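Long-range contact in aminoglycoside N(3)-acetyltransferase (PDB 6NP3), which transfers an acetyl group from acetyl-CoA to the 3-amino group of 2-deoxystreptamine antibiotics such as gentamicin, probably conferring resistance to them: residues S61-H73 against V185-W199. Sequence-based numbering, arbitrary orientation.
With LLL ((2R,3R,4R,5R)-2-((1S,2S,3R,4S,6R)-4,6-diamino-3-((2R,3R,6S)-3-amino-6-(aminomethyl)-tetrahydro-2H-pyran-2-yloxy)-2-hydr oxycyclohexyloxy)-5-methyl-4-(methylamino)-tetrahydro-2H-pyran-3,5-diol), chain B.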
ATOM      1  N   SER A  61       6.529  -0.557  -2.741  1.00 12.05           N
ATOM      2  CA  SER A  61       7.634  -1.455  -2.354  1.00 12.08           C
ATOM      3  C   SER A  61       8.789  -1.310  -3.352  1.00 12.09           C
ATOM      4  O   SER A  61       9.057  -0.215  -3.859  1.00 13.15           O
ATOM      5  CB  SER A  61       7.069  -2.846  -2.183  1.00 12.73           C
ATOM      6  OG  SER A  61       8.028  -3.771  -1.695  1.00 12.69           O
ATOM      7  N   TRP A  62       9.500  -2.410  -3.597  1.00 12.59           N
ATOM      8  CA  TRP A  62      10.761  -2.398  -4.335  1.00 12.71           C
ATOM      9  C   TRP A  62      10.907  -3.761  -4.995  1.00 13.47           C
ATOM     10  O   TRP A  62      10.868  -4.794  -4.313  1.00 14.20           O
ATOM     11  CB  TRP A  62      11.909  -2.166  -3.365  1.00 14.00           C
ATOM     12  CG  TRP A  62      13.297  -2.163  -3.950  1.00 13.96           C
ATOM     13  CD1 TRP A  62      13.665  -1.939  -5.245  1.00 14.85           C
ATOM     14  CD2 TRP A  62      14.494  -2.360  -3.227  1.00 14.19           C
ATOM     15  NE1 TRP A  62      15.030  -1.996  -5.369  1.00 15.88           N
ATOM     16  CE2 TRP A  62      15.563  -2.224  -4.137  1.00 15.32           C
ATOM     17  CE3 TRP A  62      14.772  -2.597  -1.893  1.00 14.75           C
ATOM     18  CZ2 TRP A  62      16.881  -2.386  -3.763  1.00 16.09           C
ATOM     19  CZ3 TRP A  62      16.087  -2.738  -1.517  1.00 15.26           C
ATOM     20  CH2 TRP A  62      17.127  -2.627  -2.448  1.00 15.91           C
ATOM     21  N   ARG A  63      11.107  -3.749  -6.318  1.00 14.30           N
ATOM     22  CA  ARG A  63      11.335  -4.969  -7.093  1.00 15.33           C
ATOM     23  C   ARG A  63      12.404  -5.854  -6.474  1.00 15.94           C
ATOM     24  O   ARG A  63      12.259  -7.081  -6.433  1.00 17.73           O
ATOM     25  CB  ARG A  63      11.757  -4.575  -8.507  1.00 16.25           C
ATOM     26  CG  ARG A  63      11.944  -5.739  -9.464  1.00 18.45           C
ATOM     27  CD  ARG A  63      12.627  -5.266 -10.736  1.00 19.59           C
ATOM     28  NE  ARG A  63      14.067  -5.130 -10.548  1.00 21.39           N
ATOM     29  CZ  ARG A  63      14.915  -4.757 -11.501  1.00 21.78           C
ATOM     30  NH1 ARG A  63      14.468  -4.453 -12.706  1.00 23.45           N
ATOM     31  NH2 ARG A  63      16.208  -4.670 -11.240  1.00 22.62           N
ATOM     32  N   ASP A  64      13.464  -5.246  -5.961  1.00 15.30           N
ATOM     33  CA  ASP A  64      14.640  -5.980  -5.503  1.00 16.34           C
ATOM     34  C   ASP A  64      14.779  -5.952  -3.982  1.00 15.27           C
ATOM     35  O   ASP A  64      15.873  -6.115  -3.443  1.00 16.97           O
ATOM     36  CB  ASP A  64      15.899  -5.469  -6.208  1.00 18.60           C
ATOM     37  CG  ASP A  64      15.800  -5.572  -7.721  1.00 21.68           C
ATOM     38  OD1 ASP A  64      15.303  -6.599  -8.201  1.00 23.67           O
ATOM     39  OD2 ASP A  64      16.199  -4.620  -8.415  1.00 24.81           O
ATOM     40  N   SER A  65      13.679  -5.858  -3.268  1.00 14.76           N
ATOM     41  CA  SER A  65      13.773  -5.924  -1.825  1.00 15.14           C
ATOM     42  C   SER A  65      14.324  -7.290  -1.406  1.00 15.43           C
ATOM     43  O   SER A  65      13.766  -8.318  -1.801  1.00 16.73           O
ATOM     44  CB  SER A  65      12.383  -5.752  -1.240  1.00 16.76           C
ATOM     45  OG  SER A  65      12.465  -6.002   0.143  1.00 17.22           O
ATOM     46  N   PRO A  66      15.381  -7.344  -0.588  1.00 15.08           N
ATOM     47  CA  PRO A  66      15.943  -8.620  -0.132  1.00 15.52           C
ATOM     48  C   PRO A  66      15.229  -9.190   1.096  1.00 15.83           C
ATOM     49  O   PRO A  66      15.866  -9.666   2.046  1.00 17.05           O
ATOM     50  CB  PRO A  66      17.393  -8.259   0.173  1.00 16.48           C
ATOM     51  CG  PRO A  66      17.319  -6.861   0.682  1.00 17.01           C
ATOM     52  CD  PRO A  66      16.195  -6.212  -0.112  1.00 15.96           C
ATOM     53  N   TYR A  67      13.894  -9.168   1.057  1.00 15.89           N
ATOM     54  CA  TYR A  67      13.090  -9.619   2.186  1.00 15.46           C
ATOM     55  C   TYR A  67      13.294 -11.104   2.446  1.00 16.34           C
ATOM     56  O   TYR A  67      13.721 -11.505   3.533  1.00 16.60           O
ATOM     57  CB  TYR A  67      11.618  -9.288   1.907  1.00 15.42           C
ATOM     58  CG  TYR A  67      10.678  -9.557   3.041  1.00 14.42           C
ATOM     59  CD1 TYR A  67      10.061 -10.798   3.185  1.00 15.36           C
ATOM     60  CD2 TYR A  67      10.378  -8.567   3.954  1.00 14.35           C
ATOM     61  CE1 TYR A  67       9.174 -11.038   4.231  1.00 15.42           C
ATOM     62  CE2 TYR A  67       9.503  -8.795   4.996  1.00 14.99           C
ATOM     63  CZ  TYR A  67       8.908 -10.032   5.137  1.00 14.91           C
ATOM     64  OH  TYR A  67       8.032 -10.246   6.195  1.00 15.74           O
ATOM     65  N   GLU A  68      12.941 -11.942   1.478  1.00 18.16           N
ATOM     66  CA  GLU A  68      13.086 -13.375   1.693  1.00 19.97           C
ATOM     67  C   GLU A  68      14.537 -13.754   1.964  1.00 18.95           C
ATOM     68  O   GLU A  68      14.806 -14.655   2.768  1.00 20.04           O
ATOM     69  CB  GLU A  68      12.561 -14.137   0.483  1.00 25.25           C
ATOM     70  CG  GLU A  68      11.047 -14.340   0.459  1.00 32.16           C
ATOM     71  CD  GLU A  68      10.291 -13.235  -0.251  1.00 36.75           C
ATOM     72  OE1 GLU A  68      10.913 -12.446  -0.987  1.00 39.05           O
ATOM     73  OE2 GLU A  68       9.061 -13.157  -0.076  1.00 35.53           O
ATOM     74  N   GLN A  69      15.479 -13.067   1.323  1.00 18.42           N
ATOM     75  CA  GLN A  69      16.887 -13.418   1.420  1.00 19.18           C
ATOM     76  C   GLN A  69      17.476 -13.093   2.778  1.00 19.19           C
ATOM     77  O   GLN A  69      18.512 -13.661   3.134  1.00 20.79           O
ATOM     78  CB  GLN A  69      17.660 -12.667   0.330  1.00 20.38           C
ATOM     79  CG  GLN A  69      17.290 -13.060  -1.104  1.00 21.42           C
ATOM     80  CD  GLN A  69      16.147 -12.246  -1.698  1.00 21.11           C
ATOM     81  OE1 GLN A  69      15.358 -11.625  -0.985  1.00 20.46           O
ATOM     82  NE2 GLN A  69      16.043 -12.269  -3.024  1.00 22.91           N
ATOM     83  N   THR A  70      16.860 -12.183   3.539  1.00 17.42           N
ATOM     84  CA  THR A  70      17.369 -11.810   4.850  1.00 16.96           C
ATOM     85  C   THR A  70      16.427 -12.221   5.977  1.00 17.19           C
ATOM     86  O   THR A  70      16.767 -12.036   7.149  1.00 17.83           O
ATOM     87  CB  THR A  70      17.650 -10.306   4.920  1.00 16.19           C
ATOM     88  OG1 THR A  70      16.413  -9.591   4.838  1.00 15.93           O
ATOM     89  CG2 THR A  70      18.595  -9.880   3.827  1.00 17.59           C
ATOM     90  N   LEU A  71      15.250 -12.741   5.648  1.00 17.31           N
ATOM     91  CA  LEU A  71      14.225 -13.019   6.644  1.00 18.60           C
ATOM     92  C   LEU A  71      14.729 -14.042   7.654  1.00 18.94           C
ATOM     93  O   LEU A  71      15.254 -15.096   7.282  1.00 20.21           O
ATOM     94  CB  LEU A  71      13.018 -13.601   5.934  1.00 20.27           C
ATOM     95  CG  LEU A  71      11.594 -13.189   6.294  1.00 26.94           C
ATOM     96  CD1 LEU A  71      10.671 -14.427   6.083  1.00 24.10           C
ATOM     97  CD2 LEU A  71      11.367 -12.610   7.647  1.00 26.07           C
ATOM     98  N   GLY A  72      14.570 -13.733   8.942  1.00 18.52           N
ATOM     99  CA  GLY A  72      14.926 -14.669   9.986  1.00 19.77           C
ATOM    100  C   GLY A  72      16.379 -14.652  10.401  1.00 21.24           C
ATOM    101  O   GLY A  72      16.748 -15.376  11.339  1.00 23.23           O
ATOM    102  N   HIS A  73      17.218 -13.861   9.746  1.00 20.32           N
ATOM    103  CA  HIS A  73      18.631 -13.783  10.082  1.00 21.28           C
ATOM    104  C   HIS A  73      18.894 -12.567  10.956  1.00 22.34           C
ATOM    105  O   HIS A  73      18.243 -11.534  10.811  1.00 22.24           O
ATOM    106  CB  HIS A  73      19.490 -13.698   8.814  1.00 22.82           C
ATOM    107  CG  HIS A  73      19.350 -14.881   7.912  1.00 23.00           C
ATOM    108  ND1 HIS A  73      20.007 -16.069   8.149  1.00 26.21           N
ATOM    109  CD2 HIS A  73      18.638 -15.064   6.776  1.00 24.32           C
ATOM    110  CE1 HIS A  73      19.699 -16.934   7.201  1.00 26.83           C
ATOM    111  NE2 HIS A  73      18.872 -16.349   6.354  1.00 25.73           N
ATOM    112  N   VAL A 185       8.633 -10.478  12.501  1.00 15.02           N
ATOM    113  CA  VAL A 185       9.652 -10.937  11.569  1.00 14.93           C
ATOM    114  C   VAL A 185      10.885 -10.071  11.764  1.00 14.93           C
ATOM    115  O   VAL A 185      10.796  -8.910  12.173  1.00 15.14           O
ATOM    116  CB  VAL A 185       9.205 -10.861  10.090  1.00 15.91           C
ATOM    117  CG1 VAL A 185       8.159 -11.900   9.789  1.00 17.19           C
ATOM    118  CG2 VAL A 185       8.707  -9.467   9.719  1.00 16.06           C
ATOM    119  N   THR A 186      12.042 -10.642  11.451  1.00 15.26           N
ATOM    120  CA  THR A 186      13.289  -9.894  11.393  1.00 15.80           C
ATOM    121  C   THR A 186      13.838  -9.956   9.972  1.00 15.01           C
ATOM    122  O   THR A 186      13.838 -11.019   9.346  1.00 15.74           O
ATOM    123  CB  THR A 186      14.304 -10.462  12.400  1.00 18.04           C
ATOM    124  OG1 THR A 186      13.831 -10.247  13.739  1.00 19.42           O
ATOM    125  CG2 THR A 186      15.670  -9.815  12.232  1.00 18.77           C
ATOM    126  N   TYR A 187      14.252  -8.816   9.437  1.00 14.36           N
ATOM    127  CA  TYR A 187      14.838  -8.779   8.105  1.00 14.03           C
ATOM    128  C   TYR A 187      15.802  -7.609   8.050  1.00 14.54           C
ATOM    129  O   TYR A 187      15.870  -6.797   8.974  1.00 14.95           O
ATOM    130  CB  TYR A 187      13.761  -8.732   7.029  1.00 14.52           C
ATOM    131  CG  TYR A 187      12.751  -7.621   7.164  1.00 14.23           C
ATOM    132  CD1 TYR A 187      13.025  -6.356   6.693  1.00 15.12           C
ATOM    133  CD2 TYR A 187      11.508  -7.850   7.726  1.00 14.95           C
ATOM    134  CE1 TYR A 187      12.078  -5.330   6.794  1.00 15.11           C
ATOM    135  CE2 TYR A 187      10.562  -6.849   7.818  1.00 14.07           C
ATOM    136  CZ  TYR A 187      10.868  -5.590   7.378  1.00 14.11           C
ATOM    137  OH  TYR A 187       9.935  -4.576   7.453  1.00 14.60           O
ATOM    138  N   SER A 188      16.544  -7.524   6.946  1.00 14.32           N
ATOM    139  CA  SER A 188      17.567  -6.514   6.764  1.00 14.65           C
ATOM    140  C   SER A 188      17.389  -5.844   5.421  1.00 14.23           C
ATOM    141  O   SER A 188      17.116  -6.511   4.419  1.00 15.14           O
ATOM    142  CB  SER A 188      18.958  -7.150   6.804  1.00 16.69           C
ATOM    143  OG  SER A 188      19.192  -7.789   8.050  1.00 17.39           O
ATOM    144  N   MET A 189      17.566  -4.533   5.414  1.00 14.61           N
ATOM    145  CA  MET A 189      17.483  -3.762   4.192  1.00 15.14           C
ATOM    146  C   MET A 189      18.723  -2.900   4.032  1.00 15.64           C
ATOM    147  O   MET A 189      19.231  -2.343   5.010  1.00 15.59           O
ATOM    148  CB  MET A 189      16.250  -2.845   4.215  1.00 15.37           C
ATOM    149  CG  MET A 189      14.916  -3.587   4.240  1.00 14.97           C
ATOM    150  SD  MET A 189      14.543  -4.314   2.628  1.00 15.49           S
ATOM    151  CE  MET A 189      14.067  -6.001   3.117  1.00 16.06           C
ATOM    152  N   PRO A 190      19.176  -2.702   2.795  1.00 16.02           N
ATOM    153  CA  PRO A 190      20.333  -1.832   2.543  1.00 16.79           C
ATOM    154  C   PRO A 190      19.870  -0.429   2.188  1.00 18.62           C
ATOM    155  O   PRO A 190      19.185  -0.231   1.172  1.00 18.73           O
ATOM    156  CB  PRO A 190      21.024  -2.534   1.368  1.00 16.89           C
ATOM    157  CG  PRO A 190      19.897  -3.144   0.590  1.00 18.11           C
ATOM    158  CD  PRO A 190      18.744  -3.404   1.576  1.00 17.41           C
ATOM    159  N   LEU A 191      20.174   0.531   3.058  1.00 20.69           N
ATOM    160  CA  LEU A 191      19.734   1.911   2.886  1.00 22.03           C
ATOM    161  C   LEU A 191      20.901   2.767   2.411  1.00 22.00           C
ATOM    162  O   LEU A 191      22.068   2.395   2.563  1.00 22.63           O
ATOM    163  CB  LEU A 191      19.232   2.492   4.210  1.00 25.97           C
ATOM    164  CG  LEU A 191      18.183   1.756   5.020  1.00 29.47           C
ATOM    165  CD1 LEU A 191      17.785   2.583   6.240  1.00 31.01           C
ATOM    166  CD2 LEU A 191      16.980   1.450   4.177  1.00 31.16           C
ATOM    167  N   LEU A 192      20.580   3.941   1.872  1.00 22.56           N
ATOM    168  CA  LEU A 192      21.579   4.971   1.601  1.00 25.30           C
ATOM    169  C   LEU A 192      21.554   5.974   2.746  1.00 28.54           C
ATOM    170  O   LEU A 192      20.488   6.492   3.099  1.00 28.79           O
ATOM    171  CB  LEU A 192      21.303   5.701   0.286  1.00 26.35           C
ATOM    172  CG  LEU A 192      21.674   4.955  -0.993  1.00 27.66           C
ATOM    173  CD1 LEU A 192      21.202   5.756  -2.197  1.00 28.87           C
ATOM    174  CD2 LEU A 192      23.163   4.676  -1.062  1.00 27.92           C
ATOM    175  N   ARG A 193      22.717   6.229   3.334  1.00 33.17           N
ATOM    176  CA  ARG A 193      22.872   7.231   4.382  1.00 38.26           C
ATOM    177  C   ARG A 193      24.113   8.047   4.045  1.00 41.36           C
ATOM    178  O   ARG A 193      25.238   7.538   4.114  1.00 40.03           O
ATOM    179  CB  ARG A 193      22.977   6.563   5.752  1.00 40.23           C
ATOM    180  CG  ARG A 193      21.616   6.076   6.262  1.00 42.63           C
ATOM    181  CD  ARG A 193      21.684   5.393   7.627  1.00 44.81           C
ATOM    182  NE  ARG A 193      20.353   4.991   8.084  1.00 46.49           N
ATOM    183  CZ  ARG A 193      20.121   4.250   9.160  1.00 47.32           C
ATOM    184  NH1 ARG A 193      21.126   3.810   9.899  1.00 47.52           N
ATOM    185  NH2 ARG A 193      18.879   3.941   9.500  1.00 47.87           N
ATOM    186  N   GLU A 194      23.903   9.296   3.638  1.00 44.65           N
ATOM    187  CA  GLU A 194      24.990  10.157   3.187  1.00 48.84           C
ATOM    188  C   GLU A 194      25.786   9.484   2.067  1.00 46.44           C
ATOM    189  O   GLU A 194      27.021   9.464   2.066  1.00 45.76           O
ATOM    190  CB  GLU A 194      25.888  10.565   4.359  1.00 55.51           C
ATOM    191  CG  GLU A 194      25.240  11.543   5.343  1.00 60.89           C
ATOM    192  CD  GLU A 194      25.997  11.692   6.658  1.00 66.97           C
ATOM    193  OE1 GLU A 194      25.407  12.232   7.619  1.00 67.67           O
ATOM    194  OE2 GLU A 194      27.170  11.274   6.738  1.00 67.48           O
ATOM    195  N   GLY A 195      25.063   8.912   1.106  1.00 44.54           N
ATOM    196  CA  GLY A 195      25.666   8.354  -0.088  1.00 43.24           C
ATOM    197  C   GLY A 195      26.289   6.986   0.068  1.00 42.30           C
ATOM    198  O   GLY A 195      26.806   6.444  -0.921  1.00 42.74           O
ATOM    199  N   LYS A 196      26.264   6.411   1.265  1.00 41.45           N
ATOM    200  CA  LYS A 196      26.900   5.133   1.536  1.00 41.04           C
ATOM    201  C   LYS A 196      25.835   4.092   1.850  1.00 33.05           C
ATOM    202  O   LYS A 196      24.807   4.401   2.458  1.00 31.82           O
ATOM    203  CB  LYS A 196      27.853   5.253   2.727  1.00 49.16           C
ATOM    204  CG  LYS A 196      28.563   6.607   2.785  1.00 57.01           C
ATOM    205  CD  LYS A 196      30.043   6.480   3.120  1.00 65.61           C
ATOM    206  CE  LYS A 196      30.780   7.794   2.867  1.00 72.29           C
ATOM    207  NZ  LYS A 196      30.564   8.358   1.505  1.00 74.23           N
ATOM    208  N   ARG A 197      26.079   2.862   1.419  1.00 27.66           N
ATOM    209  CA  ARG A 197      25.171   1.779   1.756  1.00 24.20           C
ATOM    210  C   ARG A 197      25.343   1.390   3.219  1.00 22.96           C
ATOM    211  O   ARG A 197      26.456   1.116   3.681  1.00 24.27           O
ATOM    212  CB  ARG A 197      25.439   0.568   0.866  1.00 23.64           C
ATOM    213  CG  ARG A 197      24.528  -0.609   1.173  1.00 23.28           C
ATOM    214  CD  ARG A 197      24.888  -1.840   0.373  1.00 23.66           C
ATOM    215  NE  ARG A 197      26.234  -2.325   0.674  1.00 23.73           N
ATOM    216  CZ  ARG A 197      26.782  -3.373   0.088  1.00 24.44           C
ATOM    217  NH1 ARG A 197      26.104  -4.050  -0.809  1.00 25.67           N
ATOM    218  NH2 ARG A 197      28.011  -3.746   0.400  1.00 25.90           N
ATOM    219  N   VAL A 198      24.228   1.326   3.937  1.00 21.92           N
ATOM    220  CA  VAL A 198      24.208   0.900   5.330  1.00 21.85           C
ATOM    221  C   VAL A 198      23.161  -0.195   5.459  1.00 20.90           C
ATOM    222  O   VAL A 198      21.991   0.022   5.126  1.00 21.81           O
ATOM    223  CB  VAL A 198      23.865   2.060   6.282  1.00 24.51           C
ATOM    224  CG1 VAL A 198      23.755   1.565   7.719  1.00 26.30           C
ATOM    225  CG2 VAL A 198      24.887   3.163   6.165  1.00 26.30           C
ATOM    226  N   TRP A 199      23.561  -1.356   5.952  1.00 19.20           N
ATOM    227  CA  TRP A 199      22.590  -2.395   6.241  1.00 18.58           C
ATOM    228  C   TRP A 199      21.923  -2.133   7.583  1.00 19.00           C
ATOM    229  O   TRP A 199      22.593  -1.857   8.586  1.00 21.12           O
ATOM    230  CB  TRP A 199      23.249  -3.758   6.252  1.00 18.72           C
ATOM    231  CG  TRP A 199      23.499  -4.308   4.891  1.00 17.96           C
ATOM    232  CD1 TRP A 199      24.689  -4.298   4.188  1.00 18.22           C
ATOM    233  CD2 TRP A 199      22.551  -4.977   4.060  1.00 17.08           C
ATOM    234  NE1 TRP A 199      24.527  -4.941   2.987  1.00 17.83           N
ATOM    235  CE2 TRP A 199      23.217  -5.331   2.863  1.00 17.19           C
ATOM    236  CE3 TRP A 199      21.189  -5.285   4.192  1.00 17.33           C
ATOM    237  CZ2 TRP A 199      22.591  -6.026   1.841  1.00 17.86           C
ATOM    238  CZ3 TRP A 199      20.572  -5.972   3.185  1.00 17.28           C
ATOM    239  CH2 TRP A 199      21.261  -6.316   2.004  1.00 17.01           C
TER
HETATM  240  C11 LLL B 301       0.366 -11.069  -0.123  0.81 25.28           C
HETATM  241  O11 LLL B 301       0.224  -9.754   0.476  0.81 19.54           O
HETATM  242  C21 LLL B 301      -0.626 -11.145  -1.281  0.81 28.73           C
HETATM  243  N21 LLL B 301      -0.432  -9.952  -2.097  0.81 30.20           N
HETATM  244  C31 LLL B 301      -2.018 -11.071  -0.772  0.81 28.69           C
HETATM  245  C41 LLL B 301      -2.249 -12.250   0.161  0.81 29.31           C
HETATM  246  C51 LLL B 301      -1.207 -12.184   1.272  0.81 29.22           C
HETATM  247  O51 LLL B 301       0.088 -12.168   0.738  0.81 28.20           O
HETATM  248  C61 LLL B 301      -1.316 -13.397   2.170  0.81 29.85           C
HETATM  249  N61 LLL B 301      -0.291 -13.292   3.208  0.81 29.57           N
HETATM  250  C12 LLL B 301       3.186  -7.220   2.083  0.19 17.21           C
HETATM  251  N12 LLL B 301       4.171  -6.550   2.921  0.19 16.97           N
HETATM  252  C22 LLL B 301       1.808  -7.232   2.742  0.81 17.33           C
HETATM  253  C32 LLL B 301       0.841  -7.877   1.769  0.19 19.27           C
HETATM  254  N32 LLL B 301      -0.502  -7.883   2.357  0.19 20.46           N
HETATM  255  C42 LLL B 301       1.207  -9.320   1.420  0.19 19.52           C
HETATM  256  C52 LLL B 301       2.641  -9.361   0.890  0.19 17.92           C
HETATM  257  O52 LLL B 301       3.024 -10.710   0.756  0.19 17.59           O
HETATM  258  C62 LLL B 301       3.623  -8.666   1.811  0.19 16.77           C
HETATM  259  O62 LLL B 301       4.881  -8.620   1.162  0.81 13.57           O
HETATM  260  C13 LLL B 301       6.013  -9.113   1.881  0.19 15.22           C
HETATM  261  C23 LLL B 301       7.216  -8.308   1.393  0.19 14.76           C
HETATM  262  O23 LLL B 301       6.928  -6.937   1.572  0.19 14.71           O
HETATM  263  C33 LLL B 301       7.448  -8.540  -0.111  0.19 14.73           C
HETATM  264  N33 LLL B 301       8.682  -7.845  -0.542  0.19 14.61           N
HETATM  265  C43 LLL B 301       7.564 -10.057  -0.363  0.19 15.04           C
HETATM  266  O43 LLL B 301       8.783 -10.475   0.218  0.19 15.19           O
HETATM  267  C53 LLL B 301       6.377 -10.797   0.265  0.19 15.04           C
HETATM  268  O53 LLL B 301       6.231 -10.516   1.637  0.19 14.96           O
HETATM  269  C83 LLL B 301       7.561 -10.348  -1.869  0.19 15.40           C
HETATM  270  C93 LLL B 301       8.414  -6.964  -1.700  0.19 14.62           C
HETATM  271  O   HOH W   1      18.084 -10.051   8.551  1.00 20.79           O
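The Tyr67 ring meets Tyr187 obliquely, planes at 44°, with Tyr67 CE2 over a face of the Tyr187 ring and 3.5 Å from its CD2. Tyr67 also offers a face to the bound gentamicin, C23 lying over the ring's centre, 4.0 Å above its plane: a broad flat side chain suits a place between sugar and strand. Val185 CG2 sits in plane at the edge of the Tyr187 ring and packs against Tyr67 OH. Pro66 CG touches the edge of the Trp199 ring, one face of which carries Pro190 CB, while Pro190 CD meets the edge of Trp62; rigid, apolar proline rings suit such indole contacts. The type I turn Trp62-Ser65 folds back over Trp62, Asp64 C above the centre of one face. The single-turn helix 67-70 supplies Tyr67 and Glu68 to the aminoglycoside pocket, and the antiparallel hairpin of 184-193 and 196-205 packs behind it. Thr70 chi1 of 67° turns OG1 to the strand, where it accepts Ser188 N at 3.0 Å, nearly straight at 170°; threonine suits because CG2 meanwhile packs toward Trp199. Gly72 N donates to Thr186 O (2.8 Å); Gly72 has positive phi in the type II turn Thr70-His73, where a CB would press against Leu71 O. Met189 CE comes 3.4 Å from Ser65 OG, itself hydrogen-bonded to Asp118. A water donates to Thr70 O and His73 O and accepts from Ser188 OG, also hydrogen-bonded to Thr201.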